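Local coordinates for methionine-binding lipoprotein MetQ (Bacillus subtilis subsp. subtilis, PDB 4GOT), which probably binds methionine and passes it to the membrane permease of the MetNPQ ABC importer, which also takes up methionine sulfoxide, at residues A[58-62]-A[63-67]; A[114-117]-A[118-121]; A[195-199]-A[200-204]; A[212-215]-A[216-219]. All coordinates share one frame; numbering follows the deposited sequence.

Contact 1. Residues A[58-62]-A[63-67]. With MSE (selenomethionine), chain B.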
loop_
_atom_site.group_PDB
_atom_site.type_symbol
_atom_site.label_atom_id
_atom_site.label_comp_id
_atom_site.label_asym_id
_atom_site.label_seq_id
_atom_site.Cartn_x
_atom_site.Cartn_y
_atom_site.Cartn_z
ATOM N N ASN A 58 -7.368 7.101 9.104
ATOM C CA ASN A 58 -7.312 5.888 8.303
ATOM C C ASN A 58 -5.847 5.399 8.254
ATOM O O ASN A 58 -4.936 6.168 8.494
ATOM C CB ASN A 58 -7.989 6.057 6.902
ATOM C CG ASN A 58 -7.307 7.065 6.009
ATOM O OD1 ASN A 58 -6.075 7.100 5.905
ATOM N ND2 ASN A 58 -8.113 7.811 5.254
ATOM N N TYR A 59 -5.673 4.109 7.979
ATOM C CA TYR A 59 -4.372 3.434 7.967
ATOM C C TYR A 59 -4.473 2.410 6.832
ATOM O O TYR A 59 -5.011 1.287 7.012
ATOM C CB TYR A 59 -4.187 2.738 9.317
ATOM C CG TYR A 59 -2.923 1.971 9.527
ATOM C CD1 TYR A 59 -1.753 2.311 8.882
ATOM C CD2 TYR A 59 -2.882 0.930 10.463
ATOM C CE1 TYR A 59 -0.603 1.605 9.122
ATOM C CE2 TYR A 59 -1.724 0.227 10.716
ATOM C CZ TYR A 59 -0.598 0.542 10.030
ATOM O OH TYR A 59 0.565 -0.114 10.282
ATOM N N PHE A 60 -4.055 2.847 5.646
ATOM C CA PHE A 60 -4.179 2.037 4.418
ATOM C C PHE A 60 -3.302 2.460 3.238
ATOM O O PHE A 60 -3.122 1.640 2.348
ATOM C CB PHE A 60 -5.662 1.953 3.939
ATOM C CG PHE A 60 -6.076 3.125 3.097
ATOM C CD1 PHE A 60 -6.220 4.384 3.662
ATOM C CD2 PHE A 60 -6.184 3.004 1.704
ATOM C CE1 PHE A 60 -6.529 5.481 2.867
ATOM C CE2 PHE A 60 -6.513 4.094 0.910
ATOM C CZ PHE A 60 -6.696 5.331 1.504
ATOM N N GLN A 61 -2.761 3.696 3.214
ATOM C CA GLN A 61 -2.149 4.276 1.990
ATOM C C GLN A 61 -0.754 4.775 2.210
ATOM O O GLN A 61 -0.308 4.864 3.340
ATOM C CB GLN A 61 -3.006 5.471 1.515
ATOM C CG GLN A 61 -2.842 6.744 2.357
ATOM C CD GLN A 61 -3.998 7.704 2.245
ATOM O OE1 GLN A 61 -4.384 8.113 1.149
ATOM N NE2 GLN A 61 -4.571 8.089 3.403
ATOM N N HIS A 62 -0.104 5.205 1.138
ATOM C CA HIS A 62 1.207 5.894 1.235
ATOM C C HIS A 62 1.016 7.365 0.809
ATOM O O HIS A 62 -0.075 7.758 0.418
ATOM C CB HIS A 62 2.282 5.202 0.379
ATOM C CG HIS A 62 1.789 4.706 -0.960
ATOM N ND1 HIS A 62 1.409 5.547 -1.998
ATOM C CD2 HIS A 62 1.644 3.443 -1.430
ATOM C CE1 HIS A 62 1.022 4.816 -3.032
ATOM N NE2 HIS A 62 1.120 3.536 -2.705
ATOM N N ILE A 63 2.067 8.172 0.923
ATOM C CA ILE A 63 1.973 9.614 0.657
ATOM C C ILE A 63 1.594 9.892 -0.828
ATOM O O ILE A 63 0.726 10.720 -1.076
ATOM C CB ILE A 63 3.252 10.392 1.104
ATOM C CG1 ILE A 63 3.393 10.442 2.634
ATOM C CG2 ILE A 63 3.329 11.805 0.485
ATOM C CD1 ILE A 63 4.829 10.623 3.096
ATOM N N PRO A 64 2.222 9.176 -1.805
ATOM C CA PRO A 64 1.818 9.378 -3.212
ATOM C C PRO A 64 0.316 9.094 -3.429
ATOM O O PRO A 64 -0.361 9.835 -4.152
ATOM C CB PRO A 64 2.741 8.412 -3.954
ATOM C CG PRO A 64 4.035 8.474 -3.147
ATOM C CD PRO A 64 3.484 8.402 -1.723
ATOM N N TYR A 65 -0.217 8.078 -2.761
ATOM C CA TYR A 65 -1.629 7.790 -2.925
ATOM C C TYR A 65 -2.468 8.966 -2.369
ATOM O O TYR A 65 -3.428 9.405 -2.992
ATOM C CB TYR A 65 -2.014 6.486 -2.253
ATOM C CG TYR A 65 -3.439 6.073 -2.605
ATOM C CD1 TYR A 65 -4.496 6.489 -1.846
ATOM C CD2 TYR A 65 -3.705 5.261 -3.715
ATOM C CE1 TYR A 65 -5.798 6.154 -2.175
ATOM C CE2 TYR A 65 -5.017 4.911 -4.051
ATOM C CZ TYR A 65 -6.061 5.369 -3.270
ATOM O OH TYR A 65 -7.374 5.001 -3.537
ATOM N N LEU A 66 -2.115 9.423 -1.164
ATOM C CA LEU A 66 -2.799 10.540 -0.492
ATOM C C LEU A 66 -2.768 11.809 -1.355
ATOM O O LEU A 66 -3.797 12.457 -1.551
ATOM C CB LEU A 66 -2.187 10.817 0.908
ATOM C CG LEU A 66 -2.853 12.014 1.652
ATOM C CD1 LEU A 66 -4.367 11.787 1.904
ATOM C CD2 LEU A 66 -2.095 12.313 2.943
ATOM N N GLU A 67 -1.584 12.122 -1.909
ATOM C CA GLU A 67 -1.437 13.290 -2.794
ATOM C C GLU A 67 -2.319 13.262 -4.025
ATOM O O GLU A 67 -3.020 14.256 -4.328
ATOM C CB GLU A 67 0.024 13.466 -3.202
ATOM C CG GLU A 67 0.815 13.989 -2.043
ATOM C CD GLU A 67 2.252 14.223 -2.401
ATOM O OE1 GLU A 67 2.614 14.003 -3.582
ATOM O OE2 GLU A 67 2.989 14.617 -1.485
HETATM N N MSE B 300 -0.859 -1.146 1.480
HETATM C CA MSE B 300 -0.667 -0.792 0.042
HETATM C C MSE B 300 0.835 -0.821 -0.397
HETATM O O MSE B 300 1.617 -0.227 0.296
HETATM O OXT MSE B 300 1.301 -1.365 -1.429
HETATM C CB MSE B 300 -1.217 0.625 -0.187
HETATM C CG MSE B 300 -1.381 1.037 -1.616
HETATM SE SE MSE B 300 -1.886 2.941 -1.819
HETATM C CE MSE B 300 -3.907 2.753 -1.295
#
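The Tyr65 ring has the selenomethionine methyl CE over the centre of one face, 3.4 Å above its plane, while Gln61 OE1 lies at its edge, 3.4 Å from Tyr65 CD1. The ligand SE sits over one face of the His62 imidazole, offset toward the rim and 3.2 Å from His62 NE2. Gln61 CB covers the centre of one Phe60 face, with Asn58 OD1 in plane at that ring's edge. Phe60 meets Tyr65 obliquely, CE2 3.8 Å from Tyr65 CE1 and the planes 81° apart, and the ligand methyl touches both, obliquely at Phe60 CE2. This is the junction where strand 57-62 runs into helix 63-72, in a chain of the periplasmic-binding-protein clan, and His62 is the N-cap. Its CG lies between the backbone N and the carbonyl carbon (chi1 40°), which swings ND1 back over the first turn to accept from Tyr65 N at 3.1 Å, the donor tilted from the ring plane. NE2 turns the other way, to Glu116. Without the imidazole, as with an alanine here, Tyr65 N would probably lose its capping acceptor and Glu116 a partner, and a gap would open beside the selenium. Gln61 OE1 bonds to Asn47 of helix 44-51.

Contact 2. Residues A[114-117]-A[118-121]. With MSE (selenomethionine), chain B.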
loop_
_atom_site.group_PDB
_atom_site.type_symbol
_atom_site.label_atom_id
_atom_site.label_comp_id
_atom_site.label_asym_id
_atom_site.label_seq_id
_atom_site.Cartn_x
_atom_site.Cartn_y
_atom_site.Cartn_z
ATOM N N VAL A 114 -3.995 4.802 -9.890
ATOM C CA VAL A 114 -3.326 5.867 -10.631
ATOM C C VAL A 114 -2.002 6.271 -9.977
ATOM O O VAL A 114 -0.972 6.367 -10.662
ATOM C CB VAL A 114 -4.208 7.117 -10.760
ATOM C CG1 VAL A 114 -3.443 8.250 -11.442
ATOM C CG2 VAL A 114 -5.517 6.801 -11.495
ATOM N N ALA A 115 -2.040 6.492 -8.650
ATOM C CA ALA A 115 -0.862 6.862 -7.858
ATOM C C ALA A 115 0.302 5.871 -7.921
ATOM O O ALA A 115 1.475 6.260 -7.718
ATOM C CB ALA A 115 -1.280 7.060 -6.409
ATOM N N GLU A 116 0.014 4.600 -8.202
ATOM C CA GLU A 116 1.056 3.574 -8.212
ATOM C C GLU A 116 1.544 3.193 -9.613
ATOM O O GLU A 116 2.261 2.224 -9.754
ATOM C CB GLU A 116 0.576 2.322 -7.483
ATOM C CG GLU A 116 0.465 2.543 -5.982
ATOM C CD GLU A 116 0.520 1.253 -5.193
ATOM O OE1 GLU A 116 -0.070 0.251 -5.676
ATOM O OE2 GLU A 116 1.164 1.254 -4.098
ATOM N N GLN A 117 1.167 3.947 -10.652
ATOM C CA GLN A 117 1.583 3.576 -12.000
ATOM C C GLN A 117 3.102 3.619 -12.150
ATOM O O GLN A 117 3.668 2.745 -12.803
ATOM C CB GLN A 117 0.936 4.473 -13.054
ATOM C CG GLN A 117 -0.602 4.347 -13.119
ATOM C CD GLN A 117 -1.097 2.951 -13.465
ATOM O OE1 GLN A 117 -1.716 2.248 -12.617
ATOM N NE2 GLN A 117 -0.811 2.516 -14.694
ATOM N N GLY A 118 3.752 4.623 -11.571
ATOM C CA GLY A 118 5.218 4.720 -11.606
ATOM C C GLY A 118 5.905 3.633 -10.766
ATOM O O GLY A 118 6.969 3.114 -11.134
ATOM N N ARG A 119 5.283 3.255 -9.649
ATOM C CA ARG A 119 5.830 2.203 -8.754
ATOM C C ARG A 119 5.941 0.846 -9.501
ATOM O O ARG A 119 6.942 0.175 -9.448
ATOM C CB ARG A 119 4.927 2.053 -7.528
ATOM C CG ARG A 119 5.482 1.175 -6.427
ATOM C CD ARG A 119 4.506 1.034 -5.267
ATOM N NE ARG A 119 5.169 0.335 -4.176
ATOM C CZ ARG A 119 4.572 -0.072 -3.057
ATOM N NH1 ARG A 119 3.273 0.133 -2.829
ATOM N NH2 ARG A 119 5.307 -0.711 -2.149
HETATM N N MSE A 120 4.858 0.452 -10.160
HETATM C CA MSE A 120 4.816 -0.728 -11.041
HETATM C C MSE A 120 5.800 -0.690 -12.203
HETATM O O MSE A 120 6.603 -1.619 -12.393
HETATM C CB MSE A 120 3.379 -0.892 -11.579
HETATM C CG MSE A 120 2.413 -1.153 -10.470
HETATM SE SE MSE A 120 0.587 -1.171 -11.071
HETATM C CE MSE A 120 -0.237 0.504 -10.503
ATOM N N LEU A 121 5.794 0.397 -12.967
ATOM C CA LEU A 121 6.684 0.496 -14.109
ATOM C C LEU A 121 8.173 0.490 -13.711
ATOM O O LEU A 121 9.018 0.018 -14.486
ATOM C CB LEU A 121 6.345 1.741 -14.969
ATOM C CG LEU A 121 4.927 1.720 -15.558
ATOM C CD1 LEU A 121 4.739 2.974 -16.393
ATOM C CD2 LEU A 121 4.599 0.439 -16.342
HETATM N N MSE B 300 -0.859 -1.146 1.480
HETATM C CA MSE B 300 -0.667 -0.792 0.042
HETATM C C MSE B 300 0.835 -0.821 -0.397
HETATM O O MSE B 300 1.617 -0.227 0.296
HETATM O OXT MSE B 300 1.301 -1.365 -1.429
HETATM C CB MSE B 300 -1.217 0.625 -0.187
HETATM C CG MSE B 300 -1.381 1.037 -1.616
HETATM SE SE MSE B 300 -1.886 2.941 -1.819
HETATM C CE MSE B 300 -3.907 2.753 -1.295
HETATM O O HOH W 1 4.081 5.626 -8.302
#
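Arg119 reaches back along Glu116, the two side chains lying side by side and pointing the same way. From its first carbon outward, CB sits 3.5 Å from Glu116 O, CG packs on the Tyr204 ring, CD passes 3.5 Å from Glu116 OE2, and NH1 closes a salt bridge with that OE2 at 2.7 Å. With CG anti to the backbone N (chi1 -171°) and the rest of the chain extended, the guanidinium reaches into the ligand pocket. There NH1 also gives a hydrogen bond to the selenomethionine carboxylate, 2.8 Å from OXT. Both oxygens lie near the guanidinium plane, whereas the Glu116 carboxylate is turned 75° from it and receives the bond on its syn side, well out of the carboxylate plane. NH2 goes on to a salt bridge with Glu197, so acidic groups hold the flat group in position. A methionine in place of Arg119 would probably leave the ligand carboxylate and Glu116 without their shared positive mate. In the backbone, Met120 N donates to Glu116 O at 3.2 Å, the first turn of the helix, and a water held by Ala115 O bonds weakly to Arg119 N. The helix, 117-126, follows strand 107-111 and lays Met120, a selenomethionine in this crystal, against Leu110 and Thr111 of that strand, while Ala115 packs on Tyr65 and Gln68 of helix 63-72.

Contact 3. Residues A[195-199]-A[200-204]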
loop_
_atom_site.group_PDB
_atom_site.type_symbol
_atom_site.label_atom_id
_atom_site.label_comp_id
_atom_site.label_asym_id
_atom_site.label_seq_id
_atom_site.Cartn_x
_atom_site.Cartn_y
_atom_site.Cartn_z
ATOM N N GLU A 195 9.049 -11.493 -8.305
ATOM C CA GLU A 195 9.858 -10.274 -8.168
ATOM C C GLU A 195 9.253 -9.448 -7.035
ATOM O O GLU A 195 8.028 -9.328 -6.956
ATOM C CB GLU A 195 9.836 -9.477 -9.472
ATOM C CG GLU A 195 10.693 -8.199 -9.524
ATOM C CD GLU A 195 12.114 -8.438 -9.977
ATOM O OE1 GLU A 195 12.495 -9.614 -10.214
ATOM O OE2 GLU A 195 12.837 -7.426 -10.100
ATOM N N VAL A 196 10.118 -8.953 -6.140
ATOM C CA VAL A 196 9.777 -8.075 -4.994
ATOM C C VAL A 196 10.542 -6.743 -5.139
ATOM O O VAL A 196 11.742 -6.746 -5.429
ATOM C CB VAL A 196 10.113 -8.742 -3.611
ATOM C CG1 VAL A 196 9.577 -7.901 -2.451
ATOM C CG2 VAL A 196 9.575 -10.168 -3.526
ATOM N N GLU A 197 9.828 -5.632 -4.982
ATOM C CA GLU A 197 10.374 -4.264 -4.900
ATOM C C GLU A 197 11.532 -4.096 -3.926
ATOM O O GLU A 197 11.469 -4.555 -2.781
ATOM C CB GLU A 197 9.265 -3.335 -4.411
ATOM C CG GLU A 197 9.476 -1.862 -4.701
ATOM C CD GLU A 197 8.346 -0.976 -4.181
ATOM O OE1 GLU A 197 7.633 -1.390 -3.226
ATOM O OE2 GLU A 197 8.167 0.159 -4.721
ATOM N N SER A 198 12.578 -3.397 -4.373
ATOM C CA SER A 198 13.628 -2.979 -3.477
ATOM C C SER A 198 13.108 -2.118 -2.303
ATOM O O SER A 198 12.253 -1.245 -2.484
ATOM C CB SER A 198 14.679 -2.205 -4.274
ATOM O OG SER A 198 15.729 -1.800 -3.426
ATOM N N THR A 199 13.610 -2.394 -1.094
ATOM C CA THR A 199 13.372 -1.545 0.085
ATOM C C THR A 199 14.211 -0.232 0.076
ATOM O O THR A 199 13.917 0.659 0.861
ATOM C CB THR A 199 13.600 -2.301 1.425
ATOM O OG1 THR A 199 14.990 -2.616 1.600
ATOM C CG2 THR A 199 12.801 -3.599 1.478
ATOM N N LYS A 200 15.213 -0.120 -0.812
ATOM C CA LYS A 200 16.055 1.071 -0.918
ATOM C C LYS A 200 15.346 2.186 -1.679
ATOM O O LYS A 200 14.662 1.919 -2.649
ATOM C CB LYS A 200 17.397 0.780 -1.653
ATOM C CG LYS A 200 18.294 -0.295 -1.034
ATOM C CD LYS A 200 19.667 -0.438 -1.741
ATOM C CE LYS A 200 20.368 0.907 -1.928
ATOM N NZ LYS A 200 21.834 0.844 -2.221
ATOM N N ASN A 201 15.555 3.438 -1.259
ATOM C CA ASN A 201 15.090 4.617 -1.988
ATOM C C ASN A 201 13.572 4.527 -2.247
ATOM O O ASN A 201 13.100 4.890 -3.307
ATOM C CB ASN A 201 15.886 4.775 -3.307
ATOM C CG ASN A 201 15.872 6.211 -3.862
ATOM O OD1 ASN A 201 15.131 7.072 -3.380
ATOM N ND2 ASN A 201 16.701 6.468 -4.880
ATOM N N ASN A 202 12.834 4.008 -1.279
ATOM C CA ASN A 202 11.413 3.636 -1.474
ATOM C C ASN A 202 10.477 4.628 -0.766
ATOM O O ASN A 202 10.354 4.567 0.438
ATOM C CB ASN A 202 11.188 2.205 -0.934
ATOM C CG ASN A 202 9.796 1.637 -1.255
ATOM O OD1 ASN A 202 8.777 2.354 -1.286
ATOM N ND2 ASN A 202 9.747 0.317 -1.472
ATOM N N PRO A 203 9.763 5.500 -1.509
ATOM C CA PRO A 203 8.825 6.461 -0.886
ATOM C C PRO A 203 7.397 5.943 -0.542
ATOM O O PRO A 203 6.500 6.744 -0.288
ATOM C CB PRO A 203 8.701 7.522 -1.981
ATOM C CG PRO A 203 8.652 6.685 -3.209
ATOM C CD PRO A 203 9.683 5.582 -2.979
ATOM N N TYR A 204 7.181 4.622 -0.506
ATOM C CA TYR A 204 5.823 4.092 -0.399
ATOM C C TYR A 204 5.446 3.536 0.983
ATOM O O TYR A 204 4.500 2.715 1.113
ATOM C CB TYR A 204 5.515 3.080 -1.565
ATOM C CG TYR A 204 5.671 3.695 -2.974
ATOM C CD1 TYR A 204 4.685 4.517 -3.519
ATOM C CD2 TYR A 204 6.830 3.472 -3.742
ATOM C CE1 TYR A 204 4.829 5.101 -4.773
ATOM C CE2 TYR A 204 6.986 4.048 -4.996
ATOM C CZ TYR A 204 5.991 4.871 -5.510
ATOM O OH TYR A 204 6.130 5.423 -6.768
HETATM O O HOH W 2 12.634 0.827 -3.882
#
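Asn202 supplies the close-fitting part of this turn, pushing its amide against Glu197 and Ser198. A chi1 of -172° points the amide away from the asparagine's own N and brings ND2 between two acceptors that lie in different directions: Ser198 O at 3.1 Å, somewhat tilted from the amide plane, and Glu197 OE1 at 3.2 Å, a weak bond. The carboxylate and amide cross with their planes 62° apart. The other end of the amide is used too, because OD1 accepts from Tyr204 N at 2.9 Å in the carbonyl plane, an Asx turn that leads the chain toward strand 206-211. Tyr204 is buried, its CD2 3.7 Å from Glu197 OE2 and its ring edge-to-face with His62. The solvent side is looser. Lys200 N donates to Ser198 OG at 3.1 Å, but past CG the lysine chain turns outward, and Thr199 and Asn201 are likewise exposed. A water bridges the turn, donating to Ser198 O and Lys200 O. Glu197 OE1 has stronger claims on it than the amide, since it also pairs with Arg119 and accepts from Phe89 N. The amide probably adds a modest second hold on the glutamate without competing as a charge, and Glu197 is likely to stay ionised opposite Arg119, which bonds the ligand.

Contact 4. Residues A[212-215]-A[216-219]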
loop_
_atom_site.group_PDB
_atom_site.type_symbol
_atom_site.label_atom_id
_atom_site.label_comp_id
_atom_site.label_asym_id
_atom_site.label_seq_id
_atom_site.Cartn_x
_atom_site.Cartn_y
_atom_site.Cartn_z
ATOM N N LYS A 212 -7.012 17.749 8.384
ATOM C CA LYS A 212 -6.076 18.859 8.596
ATOM C C LYS A 212 -6.445 19.520 9.910
ATOM O O LYS A 212 -7.608 19.698 10.197
ATOM C CB LYS A 212 -6.160 19.863 7.433
ATOM C CG LYS A 212 -5.248 21.094 7.479
ATOM C CD LYS A 212 -5.934 22.254 6.739
ATOM C CE LYS A 212 -4.961 23.290 6.179
ATOM N NZ LYS A 212 -4.575 24.306 7.195
ATOM N N GLY A 213 -5.442 19.822 10.726
ATOM C CA GLY A 213 -5.657 20.400 12.059
ATOM C C GLY A 213 -5.729 19.372 13.187
ATOM O O GLY A 213 -5.839 19.759 14.323
ATOM N N GLU A 214 -5.702 18.079 12.892
ATOM C CA GLU A 214 -5.828 17.039 13.924
ATOM C C GLU A 214 -4.548 16.234 14.199
ATOM O O GLU A 214 -4.532 15.369 15.069
ATOM C CB GLU A 214 -6.936 16.061 13.552
ATOM C CG GLU A 214 -8.341 16.660 13.444
ATOM C CD GLU A 214 -8.861 17.215 14.764
ATOM O OE1 GLU A 214 -8.569 16.636 15.853
ATOM O OE2 GLU A 214 -9.569 18.252 14.718
ATOM N N GLU A 215 -3.487 16.515 13.473
ATOM C CA GLU A 215 -2.255 15.709 13.532
ATOM C C GLU A 215 -1.460 15.776 14.854
ATOM O O GLU A 215 -0.705 14.853 15.175
ATOM C CB GLU A 215 -1.356 16.016 12.307
ATOM C CG GLU A 215 -0.739 17.399 12.195
ATOM C CD GLU A 215 -1.579 18.398 11.383
ATOM O OE1 GLU A 215 -2.834 18.428 11.530
ATOM O OE2 GLU A 215 -0.967 19.175 10.594
ATOM N N ASP A 216 -1.631 16.852 15.627
ATOM C CA ASP A 216 -0.986 16.955 16.937
ATOM C C ASP A 216 -1.950 16.696 18.079
ATOM O O ASP A 216 -1.574 16.867 19.240
ATOM C CB ASP A 216 -0.325 18.343 17.111
ATOM C CG ASP A 216 0.750 18.620 16.051
ATOM O OD1 ASP A 216 1.754 17.872 16.057
ATOM O OD2 ASP A 216 0.583 19.556 15.214
ATOM N N SER A 217 -3.187 16.294 17.789
ATOM C CA SER A 217 -4.120 16.013 18.885
ATOM C C SER A 217 -3.587 14.886 19.807
ATOM O O SER A 217 -2.807 14.027 19.389
ATOM C CB SER A 217 -5.513 15.669 18.355
ATOM O OG SER A 217 -5.530 14.383 17.771
ATOM N N ALA A 218 -3.990 14.938 21.065
ATOM C CA ALA A 218 -3.616 13.935 22.103
ATOM C C ALA A 218 -3.843 12.490 21.635
ATOM O O ALA A 218 -2.977 11.649 21.794
ATOM C CB ALA A 218 -4.408 14.185 23.392
ATOM N N LYS A 219 -5.014 12.217 21.053
ATOM C CA LYS A 219 -5.384 10.863 20.562
ATOM C C LYS A 219 -4.439 10.340 19.525
ATOM O O LYS A 219 -4.028 9.160 19.558
ATOM C CB LYS A 219 -6.782 10.876 19.888
ATOM C CG LYS A 219 -7.936 11.022 20.834
ATOM C CD LYS A 219 -9.290 10.770 20.156
ATOM C CE LYS A 219 -9.353 11.255 18.712
ATOM N NZ LYS A 219 -10.779 11.267 18.284
HETATM O O HOH W 3 -7.752 14.392 16.674
#
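Ser217 folds back on Glu214 to close a type I beta turn. Among the backbone bonds, Ser217 N donates to Glu214 O at 3.2 Å, with the donor 64° above the carbonyl plane and so not aimed at a lone pair. The turn delivers the chain from strand 206-211 to helix 218-227, and Ser217 takes the N-cap position. Gly213, just ahead, has a positive phi of 93°, where a beta carbon would collide with the carbonyl oxygen of the residue before.

Side-chain and water contacts form a second group. A chi1 of 73° tucks the serine OG back over the turn, 3.0 Å from Glu214 O, although its proton has another acceptor within reach. A water spans the short gap beyond, donating to Glu214 OE1 at 2.5 Å and lying equally near Ser217 OG. Glu214 bends at its second torsion, which curls the carboxylate back toward that water. Glu215 curls the other way, and its OE1 accepts a weak bond from Gly213 N at 3.1 Å, while its side chain also touches Val79 of strand 78-86.

Charges make the third group. Glu215 OE2 and Asp216 OD2 stand 4.9 Å apart, and Asp216 has a long, weak ion pair with Lys221, while Lys219 forms a salt bridge with Asp56. The negative residues precede the positive end of the helix, though any effect is likely to be modest; the pair with Lys221 probably offsets little of the repulsion between Glu215 and Asp216, which solvent is likely to screen.

Overall arrangement
Contacts 1 and 2 touch one bound selenomethionine, and contact 3 brings the Tyr204 side chain to about 5 Å from it. His62 NE2 of contact 1 lies 2.7 Å from Glu116 OE2 of contact 2, a probable hydrogen bond, and Arg119 NH2 makes a 2.7 Å salt bridge with Glu197 OE1 of contact 3, so a polar chain runs through all three. Contact 1 joins a strand of the six-stranded sheet to a helix, contact 2 follows strand 107-111 of the five-stranded sheet, and contact 3 leads from strand 195-196 to strand 206-211. Contact 4, past that last strand, stands apart, about 17 Å from contact 1 and 30 Å from contacts 2 and 3, centre to centre.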